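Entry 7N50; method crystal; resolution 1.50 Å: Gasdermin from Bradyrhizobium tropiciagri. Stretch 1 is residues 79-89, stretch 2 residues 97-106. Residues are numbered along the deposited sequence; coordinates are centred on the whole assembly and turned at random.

Stretch 1, residues 79-89: QVGVAASVMGR
Stretch 2, residues 97-106: GSGSFSSAFS

Two helices, 80-89 and 98-106, pack with N-to-C directions 143° apart and axes 7.7 Å apart at closest approach. Phi and psi stay near -63/-42 throughout both; G97, the N-cap of the second helix, lies at -92/-177. The first is capped by Q79 (-59/148; chi1 t, chi2 m), whose OE1 accepts from G81 N at 2.8 Å.

The register tightens steadily: the CA atoms of V80 and F105 are 6.8 Å apart, those of A84 and F101 4.9 Å, and those of G88 and G97 3.8 Å. At the tight end G88 supplies the hollow. Its CA lies 3.4 Å from S98 N, and an ideal CB there would fall 2.2 Å from that same N, so the approach depends on the absent side chain. Nearby, S98 CA makes a CA-H...O contact with A84 O (3.4 Å, 136° at H).

Midway, the small knob of A84 sits among S98, F101, S102 and F105; its CB is 3.8 Å from F101 CB and 3.4 Å from S102 OG. S102 (chi1 m) directs that hydroxyl back along its own helix, with OG donating to S98 O at 3.1 Å.

The reciprocal knob is F105 (chi1 m, chi2 -28°), set among V80, A83, A84 and M87. V80 (chi1 p) brings CG2 to 3.2 Å from F105 CB, a short, tight contact for two carbons, while A83 CB stands 4.0 Å from F105 CE2.

M87 (m, t, p) serves both rings. Its CB lies over one face of F101 (chi1 m, chi2 -68°), 3.7 Å from the centroid and 14° off the normal, a CH-pi contact. Its SD is 4.6 Å from the F101 centroid, again over the face, yet meets F105 at the edge, 3.9 Å from CZ. No hydrogen bond crosses the interface; the contacts are of packing, with 439 Å² buried in all, both sides summed.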

ATOM      1  N   GLN A  79     -15.461  -4.433  11.219  1.00 14.72           N
ATOM      2  CA  GLN A  79     -15.709  -4.515  12.643  1.00 16.49           C
ATOM      3  C   GLN A  79     -14.586  -3.810  13.402  1.00 16.47           C
ATOM      4  O   GLN A  79     -13.433  -3.807  12.975  1.00 16.09           O
ATOM      5  CB  GLN A  79     -15.812  -5.983  13.043  1.00 19.78           C
ATOM      6  CG  GLN A  79     -16.449  -6.218  14.383  1.00 19.34           C
ATOM      7  CD  GLN A  79     -15.426  -6.134  15.492  1.00 18.02           C
ATOM      8  OE1 GLN A  79     -14.238  -6.264  15.235  1.00 21.14           O
ATOM      9  NE2 GLN A  79     -15.880  -5.920  16.715  1.00 24.06           N
ATOM     10  N   VAL A  80     -14.919  -3.218  14.540  1.00 14.52           N
ATOM     11  CA  VAL A  80     -14.020  -2.225  15.131  1.00 16.17           C
ATOM     12  C   VAL A  80     -12.651  -2.827  15.482  1.00 18.10           C
ATOM     13  O   VAL A  80     -11.619  -2.152  15.374  1.00 16.80           O
ATOM     14  CB  VAL A  80     -14.713  -1.577  16.345  1.00 22.38           C
ATOM     15  CG1 VAL A  80     -15.079  -2.606  17.394  1.00 20.95           C
ATOM     16  CG2 VAL A  80     -13.863  -0.605  16.925  1.00 25.89           C
ATOM     17  N   GLY A  81     -12.616  -4.090  15.905  1.00 20.11           N
ATOM     18  CA  GLY A  81     -11.327  -4.720  16.193  1.00 20.28           C
ATOM     19  C   GLY A  81     -10.461  -4.890  14.962  1.00 21.16           C
ATOM     20  O   GLY A  81      -9.262  -4.604  14.993  1.00 19.31           O
ATOM     21  N   VAL A  82     -11.053  -5.345  13.854  1.00 18.42           N
ATOM     22  CA  VAL A  82     -10.342  -5.372  12.576  1.00 15.70           C
ATOM     23  C   VAL A  82      -9.934  -3.964  12.154  1.00 17.00           C
ATOM     24  O   VAL A  82      -8.820  -3.745  11.665  1.00 18.75           O
ATOM     25  CB  VAL A  82     -11.221  -6.055  11.511  1.00 15.16           C
ATOM     26  CG1 VAL A  82     -10.561  -6.047  10.138  1.00 18.69           C
ATOM     27  CG2 VAL A  82     -11.549  -7.513  11.959  1.00 20.50           C
ATOM     28  N   ALA A  83     -10.835  -2.985  12.318  1.00 15.09           N
ATOM     29  CA  ALA A  83     -10.516  -1.614  11.907  1.00 15.55           C
ATOM     30  C   ALA A  83      -9.300  -1.076  12.658  1.00 15.28           C
ATOM     31  O   ALA A  83      -8.441  -0.400  12.074  1.00 14.82           O
ATOM     32  CB  ALA A  83     -11.732  -0.705  12.129  1.00 15.72           C
ATOM     33  N   ALA A  84      -9.205  -1.369  13.952  1.00 13.26           N
ATOM     34  CA  ALA A  84      -8.076  -0.884  14.725  1.00 15.32           C
ATOM     35  C   ALA A  84      -6.778  -1.513  14.240  1.00 15.91           C
ATOM     36  O   ALA A  84      -5.731  -0.841  14.174  1.00 15.73           O
ATOM     37  CB  ALA A  84      -8.305  -1.193  16.197  1.00 15.23           C
ATOM     38  N   SER A  85      -6.829  -2.803  13.904  1.00 15.53           N
ATOM     39  CA  SER A  85      -5.641  -3.488  13.388  1.00 16.42           C
ATOM     40  C   SER A  85      -5.214  -2.905  12.053  1.00 18.14           C
ATOM     41  O   SER A  85      -4.028  -2.613  11.840  1.00 19.82           O
ATOM     42  CB  SER A  85      -5.933  -4.984  13.249  1.00 19.52           C
ATOM     43  OG  SER A  85      -6.268  -5.555  14.504  1.00 32.84           O
ATOM     44  N   VAL A  86      -6.170  -2.733  11.131  1.00 16.42           N
ATOM     45  CA  VAL A  86      -5.884  -2.198   9.801  1.00 16.87           C
ATOM     46  C   VAL A  86      -5.354  -0.771   9.896  1.00 15.66           C
ATOM     47  O   VAL A  86      -4.324  -0.420   9.304  1.00 17.12           O
ATOM     48  CB  VAL A  86      -7.149  -2.244   8.919  1.00 20.02           C
ATOM     49  CG1 VAL A  86      -6.941  -1.457   7.636  1.00 18.73           C
ATOM     50  CG2 VAL A  86      -7.566  -3.693   8.610  1.00 18.66           C
ATOM     51  N   MET A  87      -6.081   0.105  10.587  1.00 16.04           N
ATOM     52  CA  MET A  87      -5.646   1.492  10.627  1.00 13.37           C
ATOM     53  C   MET A  87      -4.327   1.625  11.357  1.00 13.18           C
ATOM     54  O   MET A  87      -3.500   2.471  10.992  1.00 14.40           O
ATOM     55  CB  MET A  87      -6.724   2.350  11.282  1.00 16.00           C
ATOM     56  CG  MET A  87      -7.970   2.360  10.409  1.00 16.34           C
ATOM     57  SD  MET A  87      -9.264   3.512  10.993  1.00 19.18           S
ATOM     58  CE  MET A  87      -8.539   5.103  10.560  1.00 19.44           C
ATOM     59  N   GLY A  88      -4.134   0.817  12.403  1.00 13.75           N
ATOM     60  CA  GLY A  88      -2.878   0.854  13.127  1.00 15.16           C
ATOM     61  C   GLY A  88      -1.708   0.425  12.268  1.00 16.43           C
ATOM     62  O   GLY A  88      -0.634   1.011  12.354  1.00 17.55           O
ATOM     63  N   ARG A  89      -1.901  -0.606  11.441  1.00 15.10           N
ATOM     64  CA  ARG A  89      -0.820  -1.017  10.539  1.00 15.83           C
ATOM     65  C   ARG A  89      -0.502   0.074   9.526  1.00 16.61           C
ATOM     66  O   ARG A  89       0.675   0.362   9.241  1.00 16.44           O
ATOM     67  CB  ARG A  89      -1.201  -2.298   9.811  1.00 19.36           C
ATOM     68  CG  ARG A  89      -0.965  -3.513  10.622  1.00 21.53           C
ATOM     69  CD  ARG A  89      -1.144  -4.760   9.766  1.00 20.16           C
ATOM     70  NE  ARG A  89       0.066  -5.120   9.034  1.00 20.34           N
ATOM     71  CZ  ARG A  89       0.127  -6.167   8.221  1.00 23.75           C
ATOM     72  NH1 ARG A  89      -0.947  -6.890   7.958  1.00 21.66           N
ATOM     73  NH2 ARG A  89       1.283  -6.491   7.660  1.00 21.99           N
ATOM     74  N   GLY A  97      -0.741   3.563  16.089  1.00 16.43           N
ATOM     75  CA  GLY A  97      -0.798   2.113  15.987  1.00 14.97           C
ATOM     76  C   GLY A  97      -2.133   1.536  16.452  1.00 16.15           C
ATOM     77  O   GLY A  97      -3.052   2.263  16.828  1.00 16.81           O
ATOM     78  N   SER A  98      -2.219   0.196  16.434  1.00 17.15           N
ATOM     79  CA  SER A  98      -3.501  -0.459  16.678  1.00 16.94           C
ATOM     80  C   SER A  98      -4.009  -0.230  18.099  1.00 20.60           C
ATOM     81  O   SER A  98      -5.223  -0.152  18.300  1.00 19.24           O
ATOM     82  CB  SER A  98      -3.394  -1.960  16.385  1.00 22.22           C
ATOM     83  OG  SER A  98      -2.524  -2.591  17.304  1.00 25.03           O
ATOM     84  N   GLY A  99      -3.115  -0.142  19.093  1.00 20.03           N
ATOM     85  CA  GLY A  99      -3.559   0.108  20.456  1.00 21.65           C
ATOM     86  C   GLY A  99      -4.224   1.461  20.617  1.00 21.12           C
ATOM     87  O   GLY A  99      -5.222   1.597  21.328  1.00 21.62           O
ATOM     88  N   SER A 100      -3.682   2.488  19.955  1.00 19.19           N
ATOM     89  CA  SER A 100      -4.324   3.797  19.964  1.00 15.65           C
ATOM     90  C   SER A 100      -5.721   3.744  19.356  1.00 16.68           C
ATOM     91  O   SER A 100      -6.675   4.303  19.912  1.00 17.53           O
ATOM     92  CB  SER A 100      -3.448   4.793  19.211  1.00 20.75           C
ATOM     93  OG  SER A 100      -2.241   4.980  19.926  1.00 25.73           O
ATOM     94  N   PHE A 101      -5.857   3.091  18.201  1.00 18.38           N
ATOM     95  CA  PHE A 101      -7.175   2.960  17.589  1.00 15.55           C
ATOM     96  C   PHE A 101      -8.116   2.114  18.440  1.00 15.65           C
ATOM     97  O   PHE A 101      -9.305   2.445  18.547  1.00 15.80           O
ATOM     98  CB  PHE A 101      -7.034   2.408  16.169  1.00 12.95           C
ATOM     99  CG  PHE A 101      -6.632   3.459  15.205  1.00 12.91           C
ATOM    100  CD1 PHE A 101      -7.517   4.475  14.891  1.00 13.99           C
ATOM    101  CD2 PHE A 101      -5.371   3.437  14.601  1.00 12.62           C
ATOM    102  CE1 PHE A 101      -7.166   5.494  14.000  1.00 14.26           C
ATOM    103  CE2 PHE A 101      -5.004   4.458  13.723  1.00 15.94           C
ATOM    104  CZ  PHE A 101      -5.917   5.475  13.406  1.00 14.51           C
ATOM    105  N   SER A 102      -7.612   1.033  19.053  1.00 14.52           N
ATOM    106  CA  SER A 102      -8.467   0.223  19.929  1.00 18.54           C
ATOM    107  C   SER A 102      -8.990   1.054  21.091  1.00 21.26           C
ATOM    108  O   SER A 102     -10.189   1.011  21.415  1.00 20.75           O
ATOM    109  CB  SER A 102      -7.699  -0.991  20.450  1.00 18.45           C
ATOM    110  OG  SER A 102      -7.498  -1.938  19.415  1.00 26.49           O
ATOM    111  N   SER A 103      -8.102   1.818  21.736  1.00 16.00           N
ATOM    112  CA  SER A 103      -8.534   2.708  22.811  1.00 17.24           C
ATOM    113  C   SER A 103      -9.563   3.716  22.315  1.00 18.96           C
ATOM    114  O   SER A 103     -10.598   3.919  22.948  1.00 20.78           O
ATOM    115  CB  SER A 103      -7.341   3.441  23.407  1.00 23.87           C
ATOM    116  OG  SER A 103      -7.787   4.345  24.404  1.00 25.79           O
ATOM    117  N   ALA A 104      -9.290   4.358  21.180  1.00 16.51           N
ATOM    118  CA  ALA A 104     -10.199   5.385  20.680  1.00 16.08           C
ATOM    119  C   ALA A 104     -11.576   4.807  20.364  1.00 18.85           C
ATOM    120  O   ALA A 104     -12.611   5.392  20.722  1.00 18.89           O
ATOM    121  CB  ALA A 104      -9.598   6.070  19.447  1.00 16.17           C
ATOM    122  N   PHE A 105     -11.609   3.674  19.663  1.00 16.95           N
ATOM    123  CA  PHE A 105     -12.891   3.120  19.258  1.00 16.91           C
ATOM    124  C   PHE A 105     -13.670   2.604  20.463  1.00 19.97           C
ATOM    125  O   PHE A 105     -14.896   2.759  20.526  1.00 20.53           O
ATOM    126  CB  PHE A 105     -12.659   2.010  18.241  1.00 17.79           C
ATOM    127  CG  PHE A 105     -12.109   2.477  16.922  1.00 21.81           C
ATOM    128  CD1 PHE A 105     -12.364   3.754  16.449  1.00 18.43           C
ATOM    129  CD2 PHE A 105     -11.356   1.609  16.134  1.00 17.16           C
ATOM    130  CE1 PHE A 105     -11.842   4.191  15.223  1.00 23.62           C
ATOM    131  CE2 PHE A 105     -10.858   2.019  14.927  1.00 18.29           C
ATOM    132  CZ  PHE A 105     -11.099   3.314  14.460  1.00 18.37           C
ATOM    133  N   SER A 106     -12.978   1.985  21.431  1.00 18.11           N
ATOM    134  CA  SER A 106     -13.654   1.478  22.624  1.00 21.37           C
ATOM    135  C   SER A 106     -14.298   2.614  23.418  1.00 24.49           C
ATOM    136  O   SER A 106     -15.452   2.504  23.859  1.00 26.34           O
ATOM    137  CB  SER A 106     -12.653   0.708  23.495  1.00 26.00           C
ATOM    138  OG  SER A 106     -13.320   0.073  24.582  1.00 30.25           O
TER